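Local coordinates for imidazoleglycerol-phosphate dehydratase (Pyrococcus furiosus, PDB 5DNL), which catalyses the dehydration of imidazoleglycerol phosphate to imidazoleacetol phosphate, the sixth step of histidine biosynthesis, at residues 27-32 with 143-148; 20-25 with 52-57; 8-13 with 59-64. One frame throughout, in Å; residues are numbered along the deposited sequence.

Overall arrangement
All three contacts are buried, and they differ mainly in chemistry. Interaction 1 joins helix 25-38 to the start of helix 144-162 through a manganese ion and the inhibitor on it, with a methionine-valine contact beside it. Interactions 2 and 3 both use helix 51-69. The first sets the turn after strand 20-21 against it, with one buried indole-carboxylate bond on a helix face turned from the metals; the second packs strand 8-14 on it through mainly apolar groups, with no hydrogen bond between them. Interactions 1 and 2 meet where Asp28 OD1 lies 2.7 Å from Thr22 OG1, a probable hydrogen bond. Interactions 2 and 3 meet where Asp57 OD2 lies 2.6 Å from Thr8 OG1, probably likewise.

Interaction 1 of 3, residues 27-32 with 143-148; sequences LDHMLT and NAHHIV. With MN (manganese (II) ion), chain E; MN (manganese (II) ion), chain D; 5DL ([(2S)-2-hydroxy-3-(1H-1,2,4-triazol-1-yl)propyl]phosphonic acid), chain F.
His29 and His145 converge on one manganese ion. From CB, His29 places CG anti to the backbone N (chi1 -179°), which carries the ring out from helix 25-38 toward helix 144-162. CD2 passes 3.7 Å from His145 NE2, CE1 lies 3.3 Å from the inhibitor's hydroxyl O13, and NE2 binds the metal at 2.2 Å. His145 NE2 binds the same ion at 2.3 Å. The two imidazoles meet rim to rim with planes 64° apart, so each can direct a nitrogen at the ion without stacking; the inhibitor's triazole C5 sits over one face of His145, offset toward its rim. The inhibitor chelates this manganese through N1 and O13, while its N4 reaches a second manganese held by His146 NE2. Histidine suits both helices: NE2 takes the metal while, in His145, ND1 is hydrogen-bonded to Glu111. Beside the metal, Met30 SD rests 3.8 Å from Val148 CG1, a flexible thioether lying against the valine methyl between the helices. Glu149 of the same chain and His53 of a second subunit complete the first manganese site, Leu27 packs on helix 51-69, and Met30 also leans on Phe152 farther along helix 144-162.

Interaction 2 of 3, residues 20-25 with 52-57; sequences IKTNDL and HHLWED. With MN (manganese (II) ion), chain B; MN (manganese (II) ion), chain C; 5DL ([(2S)-2-hydroxy-3-(1H-1,2,4-triazol-1-yl)propyl]phosphonic acid), chain G.
Asp24 OD2 is gripped by two groups: the indole of Trp55, whose NE1 donates at 2.8 Å, and Arg51, which forms a salt bridge with it. The indole bond is nearly straight, with an N-H...O angle of 168°. OD2 lies close to the ring plane of Trp55, whereas NE1 meets the carboxylate from above its plane. An aspartate suits this place because it is the N-cap of helix 25-38: OD1 accepts from Leu27 N, so one short side chain both caps that helix and ties it to helix 51-69. The nearby arginine probably favours the charged form of this buried carboxylate. The turn leads from strand 20-21 into the helix of a beta-alpha-beta crossover to the parallel neighbour, strand 42-48. Thr22 shapes it as an ST turn: chi1 of 65° holds OG1 over the chain, where it accepts from Asp24 N at 3.2 Å, and OG1 is also hydrogen-bonded to Asp28. Leu54 CD2 presses on Asp24 CB at 3.6 Å and lies 3.9 Å from Thr22 O, a branched aliphatic chain packed against the turn, with Leu27 and Tyr48 alongside. Helix 51-69 turns its other side to the active site, where His52 NE2 and Glu56 OE1 bind one manganese, at 2.3 and 2.2 Å, and His53 NE2 binds a second at 2.4 Å. The inhibitor bridges the pair through triazole N4 and N1. Glu121 of the same chain and His146 of a neighbouring subunit complete the first site.

Interaction 3 of 3, residues 8-13 with 59-64; sequences TDIIVE and GITLGE
Thr61 turns its methyl CG2 anti to the backbone N and its hydroxyl anti to the carbonyl carbon (chi1 -51°), while Ile10 holds its own CG2 anti to the backbone N. These settings bring Ile10 CG2 to 3.8 Å from Thr61 CB, and Thr61 CG2 then faces Val12 CG2 at 3.9 Å. Val12 and Thr61 slide past each other in opposite directions, so their methyls mesh instead of meeting head on. The other branch of Val12, CG1, comes within 4.1 Å of Leu62 CD1, and CG2 lies 4.0 Å from Leu62 N, against the helix backbone. Beta-branched Ile10 and Val12 suit a strand, alternating inward with Asp9 and Ile11, whose CB atoms point away from the helix. Threonine suits the buried helix face because OG1 bonds back to Asp57 O, leaving CG2 to pack like a valine methyl. A glycine in place of Thr61 would probably take from Ile10 CG2 the group it rests on and from Val12 CG2 its methyl neighbour, opening a gap between strand and helix. The axes of strand 8-13 and helix 59-64 approach to 8.2 Å, their N-to-C directions 31° apart. Strand 8-14 runs between strands 2-4 and 42-48, antiparallel to both, and helix 51-69 packs roughly parallel against the face that Ile10 and Val12 present, with Arg3 of strand 2-4 also touching Thr61.

Interaction 1 of 3, residues 27-32 with 143-148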
# COMPACT_ATOMS: atom_id res chain seq x y z
N LEU A 27 20.77 37.65 -16.88
CA LEU A 27 21.10 37.24 -18.24
C LEU A 27 22.46 37.76 -18.66
O LEU A 27 23.21 37.07 -19.35
CB LEU A 27 20.02 37.69 -19.24
CG LEU A 27 20.19 37.14 -20.65
CD1 LEU A 27 20.23 35.62 -20.69
CD2 LEU A 27 19.03 37.68 -21.49
N ASP A 28 22.79 38.99 -18.25
CA ASP A 28 24.12 39.52 -18.57
C ASP A 28 25.22 38.60 -18.04
O ASP A 28 26.18 38.33 -18.74
CB ASP A 28 24.35 40.93 -17.99
CG ASP A 28 23.54 42.02 -18.67
OD1 ASP A 28 22.96 41.80 -19.74
OD2 ASP A 28 23.51 43.13 -18.07
N HIS A 29 25.05 38.12 -16.81
CA HIS A 29 26.00 37.20 -16.18
C HIS A 29 26.04 35.87 -16.93
O HIS A 29 27.10 35.36 -17.21
CB HIS A 29 25.65 37.01 -14.70
CG HIS A 29 26.59 36.12 -13.96
ND1 HIS A 29 27.96 36.17 -14.09
CD2 HIS A 29 26.35 35.18 -13.01
CE1 HIS A 29 28.52 35.27 -13.30
NE2 HIS A 29 27.56 34.68 -12.62
N MET A 30 24.88 35.32 -17.26
CA MET A 30 24.82 34.04 -17.96
C MET A 30 25.46 34.13 -19.35
O MET A 30 26.17 33.23 -19.75
CB MET A 30 23.37 33.56 -18.09
CG MET A 30 22.70 33.16 -16.78
SD MET A 30 23.59 31.98 -15.76
CE MET A 30 24.41 33.10 -14.65
N LEU A 31 25.19 35.23 -20.06
CA LEU A 31 25.78 35.42 -21.38
C LEU A 31 27.27 35.69 -21.30
O LEU A 31 28.01 35.29 -22.20
CB LEU A 31 25.10 36.54 -22.15
CG LEU A 31 23.63 36.30 -22.52
CD1 LEU A 31 23.02 37.59 -23.03
CD2 LEU A 31 23.50 35.18 -23.55
N THR A 32 27.72 36.37 -20.25
CA THR A 32 29.16 36.56 -20.03
C THR A 32 29.84 35.21 -19.86
O THR A 32 30.88 34.94 -20.48
CB THR A 32 29.40 37.49 -18.84
OG1 THR A 32 28.84 38.78 -19.13
CG2 THR A 32 30.88 37.66 -18.54
N ASN A 143 21.43 23.99 -6.06
CA ASN A 143 21.38 25.44 -6.10
C ASN A 143 21.03 25.99 -7.49
O ASN A 143 21.68 25.66 -8.48
CB ASN A 143 22.72 26.02 -5.65
CG ASN A 143 22.70 27.52 -5.59
OD1 ASN A 143 22.86 28.18 -6.60
ND2 ASN A 143 22.46 28.07 -4.40
N ALA A 144 20.02 26.84 -7.58
CA ALA A 144 19.55 27.34 -8.89
C ALA A 144 20.64 28.03 -9.70
O ALA A 144 20.78 27.79 -10.87
CB ALA A 144 18.38 28.30 -8.71
N HIS A 145 21.39 28.91 -9.05
CA HIS A 145 22.42 29.70 -9.74
C HIS A 145 23.51 28.76 -10.22
O HIS A 145 23.97 28.88 -11.37
CB HIS A 145 22.98 30.72 -8.74
CG HIS A 145 23.91 31.75 -9.28
ND1 HIS A 145 23.85 33.05 -8.85
CD2 HIS A 145 24.99 31.67 -10.10
CE1 HIS A 145 24.81 33.75 -9.42
NE2 HIS A 145 25.52 32.94 -10.18
N HIS A 146 23.93 27.82 -9.38
CA HIS A 146 25.00 26.90 -9.76
C HIS A 146 24.56 26.02 -10.95
O HIS A 146 25.33 25.81 -11.89
CB HIS A 146 25.42 26.02 -8.61
CG HIS A 146 26.02 26.78 -7.47
ND1 HIS A 146 26.14 26.24 -6.20
CD2 HIS A 146 26.52 28.03 -7.40
CE1 HIS A 146 26.71 27.12 -5.41
NE2 HIS A 146 26.94 28.22 -6.10
N ILE A 147 23.31 25.56 -10.92
CA ILE A 147 22.77 24.72 -12.00
C ILE A 147 22.68 25.50 -13.31
O ILE A 147 23.15 25.04 -14.36
CB ILE A 147 21.40 24.13 -11.61
CG1 ILE A 147 21.57 23.12 -10.48
CG2 ILE A 147 20.73 23.47 -12.80
CD1 ILE A 147 20.29 22.78 -9.72
N VAL A 148 22.07 26.68 -13.25
CA VAL A 148 21.83 27.46 -14.47
C VAL A 148 23.17 27.98 -15.03
O VAL A 148 23.43 27.90 -16.24
CB VAL A 148 20.82 28.57 -14.22
CG1 VAL A 148 20.67 29.50 -15.43
CG2 VAL A 148 19.46 27.98 -13.88
MN MN E . 27.73 33.37 -10.84
MN MN D . 27.96 30.06 -5.16
N1 5DL F . 28.27 31.99 -9.16
C3 5DL F . 29.61 30.66 -7.94
N2 5DL F . 29.45 31.30 -9.11
C8 5DL F . 32.08 32.37 -11.68
C7 5DL F . 31.05 32.57 -10.57
C6 5DL F . 30.42 31.24 -10.19
C5 5DL F . 27.73 31.74 -7.96
O10 5DL F . 33.95 31.56 -9.93
P9 5DL F . 33.45 31.23 -11.30
O11 5DL F . 34.48 31.43 -12.38
O12 5DL F . 32.94 29.80 -11.36
O13 5DL F . 30.01 33.47 -11.00
N4 5DL F . 28.50 30.94 -7.19
O HOH W 1 29.98 29.18 -5.30

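Interaction 2 of 3, residues 20-25 with 52-57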
# COMPACT_ATOMS: atom_id res chain seq x y z
N ILE A 20 28.18 43.28 -22.87
CA ILE A 20 26.96 42.49 -22.83
C ILE A 20 26.02 43.20 -21.87
O ILE A 20 26.22 43.15 -20.66
CB ILE A 20 27.23 41.05 -22.38
CG1 ILE A 20 28.14 40.37 -23.41
CG2 ILE A 20 25.90 40.29 -22.20
CD1 ILE A 20 28.55 38.96 -23.04
N LYS A 21 25.01 43.87 -22.43
CA LYS A 21 24.09 44.70 -21.67
C LYS A 21 22.69 44.51 -22.19
O LYS A 21 22.27 45.11 -23.17
CB LYS A 21 24.49 46.18 -21.78
CG LYS A 21 25.80 46.51 -21.11
CD LYS A 21 25.71 46.45 -19.60
CE LYS A 21 27.09 46.63 -18.97
NZ LYS A 21 26.99 46.58 -17.48
N THR A 22 21.94 43.63 -21.52
CA THR A 22 20.57 43.32 -21.91
C THR A 22 19.52 43.99 -21.06
O THR A 22 18.32 43.81 -21.32
CB THR A 22 20.33 41.81 -21.80
OG1 THR A 22 20.43 41.41 -20.42
CG2 THR A 22 21.33 41.03 -22.62
N ASN A 23 19.93 44.73 -20.04
CA ASN A 23 19.03 45.27 -19.01
C ASN A 23 18.40 44.19 -18.11
O ASN A 23 17.38 44.42 -17.48
CB ASN A 23 17.97 46.21 -19.62
CG ASN A 23 18.59 47.37 -20.35
OD1 ASN A 23 19.30 48.17 -19.74
ND2 ASN A 23 18.39 47.44 -21.66
N ASP A 24 19.05 43.03 -18.03
CA ASP A 24 18.70 41.97 -17.09
C ASP A 24 20.05 41.48 -16.54
O ASP A 24 20.84 40.89 -17.29
CB ASP A 24 17.95 40.88 -17.86
CG ASP A 24 17.62 39.66 -17.03
OD1 ASP A 24 18.33 39.35 -16.07
OD2 ASP A 24 16.65 38.98 -17.37
N LEU A 25 20.35 41.76 -15.27
CA LEU A 25 21.67 41.46 -14.74
C LEU A 25 21.96 39.97 -14.65
O LEU A 25 23.12 39.55 -14.76
CB LEU A 25 21.90 42.10 -13.36
CG LEU A 25 21.85 43.63 -13.33
CD1 LEU A 25 22.14 44.15 -11.92
CD2 LEU A 25 22.81 44.24 -14.32
N HIS A 52 10.72 37.05 -20.38
CA HIS A 52 10.60 35.85 -21.23
C HIS A 52 10.93 36.20 -22.67
O HIS A 52 11.67 35.47 -23.33
CB HIS A 52 9.20 35.30 -21.11
CG HIS A 52 8.88 34.09 -21.94
ND1 HIS A 52 8.20 33.02 -21.39
CD2 HIS A 52 9.05 33.79 -23.25
CE1 HIS A 52 7.95 32.13 -22.33
NE2 HIS A 52 8.47 32.56 -23.46
N HIS A 53 10.35 37.28 -23.17
CA HIS A 53 10.61 37.69 -24.55
C HIS A 53 12.12 37.96 -24.75
O HIS A 53 12.69 37.60 -25.76
CB HIS A 53 9.81 38.91 -24.96
CG HIS A 53 8.32 38.71 -24.92
ND1 HIS A 53 7.45 39.76 -24.78
CD2 HIS A 53 7.55 37.60 -25.00
CE1 HIS A 53 6.21 39.32 -24.78
NE2 HIS A 53 6.25 38.01 -24.93
N LEU A 54 12.75 38.59 -23.77
CA LEU A 54 14.19 38.82 -23.82
C LEU A 54 15.00 37.54 -23.90
O LEU A 54 15.84 37.37 -24.76
CB LEU A 54 14.66 39.62 -22.61
CG LEU A 54 16.16 39.81 -22.46
CD1 LEU A 54 16.71 40.72 -23.57
CD2 LEU A 54 16.49 40.33 -21.07
N TRP A 55 14.75 36.62 -22.97
CA TRP A 55 15.54 35.38 -22.92
C TRP A 55 15.39 34.55 -24.20
O TRP A 55 16.37 34.03 -24.75
CB TRP A 55 15.23 34.55 -21.66
CG TRP A 55 15.86 35.10 -20.40
CD1 TRP A 55 15.67 36.34 -19.85
CD2 TRP A 55 16.81 34.43 -19.55
NE1 TRP A 55 16.43 36.48 -18.72
CE2 TRP A 55 17.14 35.33 -18.51
CE3 TRP A 55 17.41 33.15 -19.56
CZ2 TRP A 55 18.03 35.00 -17.50
CZ3 TRP A 55 18.28 32.83 -18.55
CH2 TRP A 55 18.59 33.75 -17.54
N GLU A 56 14.15 34.38 -24.65
CA GLU A 56 13.88 33.63 -25.87
C GLU A 56 14.51 34.33 -27.07
O GLU A 56 15.16 33.68 -27.88
CB GLU A 56 12.37 33.52 -26.06
CG GLU A 56 11.97 32.92 -27.39
CD GLU A 56 10.52 32.51 -27.45
OE1 GLU A 56 9.78 32.74 -26.46
OE2 GLU A 56 10.12 31.99 -28.50
N ASP A 57 14.30 35.65 -27.19
CA ASP A 57 14.76 36.34 -28.39
C ASP A 57 16.28 36.50 -28.44
O ASP A 57 16.87 36.48 -29.52
CB ASP A 57 14.03 37.66 -28.50
CG ASP A 57 12.53 37.49 -28.73
OD1 ASP A 57 11.99 36.34 -28.78
OD2 ASP A 57 11.86 38.53 -28.86
MN MN B . 8.23 31.55 -25.47
MN MN C . 4.25 36.76 -25.11
N1 5DL G . 5.30 34.89 -25.72
C3 5DL G . 5.99 33.28 -27.13
N2 5DL G . 5.15 34.31 -26.95
C8 5DL G . 3.33 36.46 -29.55
C7 5DL G . 4.37 36.15 -28.47
C6 5DL G . 4.18 34.73 -27.96
C5 5DL G . 6.28 34.16 -25.17
O10 5DL G . 4.74 35.17 -31.43
P9 5DL G . 3.32 35.36 -31.00
O11 5DL G . 2.45 36.02 -32.03
O12 5DL G . 2.69 34.03 -30.61
O13 5DL G . 4.27 37.07 -27.38
N4 5DL G . 6.72 33.17 -25.99
O HOH W 2 7.88 30.93 -27.56

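Interaction 3 of 3, residues 8-13 with 59-64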
# COMPACT_ATOMS: atom_id res chain seq x y z
N THR A 8 10.88 43.17 -28.61
CA THR A 8 12.32 43.20 -28.31
C THR A 8 13.14 43.73 -29.49
O THR A 8 12.71 43.64 -30.64
CB THR A 8 12.90 41.80 -27.96
OG1 THR A 8 12.78 40.94 -29.09
CG2 THR A 8 12.19 41.19 -26.75
N ASP A 9 14.33 44.24 -29.18
CA ASP A 9 15.27 44.71 -30.20
C ASP A 9 16.62 44.26 -29.71
O ASP A 9 17.06 44.69 -28.64
CB ASP A 9 15.21 46.23 -30.33
CG ASP A 9 16.00 46.75 -31.49
OD1 ASP A 9 16.41 45.98 -32.38
OD2 ASP A 9 16.21 47.98 -31.50
N ILE A 10 17.22 43.32 -30.43
CA ILE A 10 18.43 42.66 -29.99
C ILE A 10 19.51 42.72 -31.06
O ILE A 10 19.24 42.45 -32.23
CB ILE A 10 18.11 41.19 -29.66
CG1 ILE A 10 17.12 41.13 -28.48
CG2 ILE A 10 19.39 40.44 -29.31
CD1 ILE A 10 16.51 39.79 -28.26
N ILE A 11 20.73 43.04 -30.62
CA ILE A 11 21.91 42.96 -31.47
C ILE A 11 22.90 41.99 -30.83
O ILE A 11 23.24 42.14 -29.65
CB ILE A 11 22.57 44.35 -31.64
CG1 ILE A 11 21.64 45.27 -32.44
CG2 ILE A 11 23.92 44.21 -32.34
CD1 ILE A 11 21.97 46.75 -32.32
N VAL A 12 23.35 41.01 -31.61
CA VAL A 12 24.43 40.11 -31.21
C VAL A 12 25.50 40.14 -32.28
O VAL A 12 25.24 39.76 -33.42
CB VAL A 12 23.94 38.65 -31.04
CG1 VAL A 12 25.12 37.71 -30.80
CG2 VAL A 12 22.91 38.56 -29.92
N GLU A 13 26.71 40.58 -31.89
CA GLU A 13 27.86 40.66 -32.81
C GLU A 13 29.01 39.82 -32.28
O GLU A 13 29.64 40.20 -31.30
CB GLU A 13 28.30 42.11 -33.00
CG GLU A 13 27.28 42.96 -33.73
CD GLU A 13 27.75 44.39 -33.91
OE1 GLU A 13 27.84 45.12 -32.89
OE2 GLU A 13 28.01 44.80 -35.06
N GLY A 59 18.15 34.08 -27.24
CA GLY A 59 18.51 32.76 -27.72
C GLY A 59 18.41 32.67 -29.24
O GLY A 59 19.32 32.17 -29.89
N ILE A 60 17.29 33.14 -29.79
CA ILE A 60 17.09 33.11 -31.24
C ILE A 60 18.20 33.89 -31.95
O ILE A 60 18.78 33.38 -32.91
CB ILE A 60 15.73 33.66 -31.65
CG1 ILE A 60 14.57 32.78 -31.12
CG2 ILE A 60 15.63 33.80 -33.17
CD1 ILE A 60 13.19 33.41 -31.22
N THR A 61 18.44 35.12 -31.49
CA THR A 61 19.37 36.01 -32.20
C THR A 61 20.81 35.49 -32.06
O THR A 61 21.56 35.49 -33.04
CB THR A 61 19.24 37.45 -31.69
OG1 THR A 61 17.88 37.85 -31.70
CG2 THR A 61 20.04 38.43 -32.58
N LEU A 62 21.18 35.03 -30.87
CA LEU A 62 22.48 34.41 -30.66
C LEU A 62 22.63 33.17 -31.55
O LEU A 62 23.68 32.95 -32.16
CB LEU A 62 22.66 34.03 -29.18
CG LEU A 62 23.92 33.25 -28.79
CD1 LEU A 62 25.19 34.01 -29.14
CD2 LEU A 62 23.89 32.93 -27.30
N GLY A 63 21.59 32.33 -31.62
CA GLY A 63 21.63 31.18 -32.51
C GLY A 63 21.85 31.55 -33.97
O GLY A 63 22.63 30.91 -34.66
N GLU A 64 21.11 32.54 -34.43
CA GLU A 64 21.24 33.01 -35.80
C GLU A 64 22.64 33.55 -36.04
O GLU A 64 23.23 33.31 -37.10
CB GLU A 64 20.22 34.10 -36.08
CG GLU A 64 18.78 33.61 -36.15
CD GLU A 64 17.79 34.75 -36.34
OE1 GLU A 64 18.12 35.94 -36.13
OE2 GLU A 64 16.65 34.46 -36.70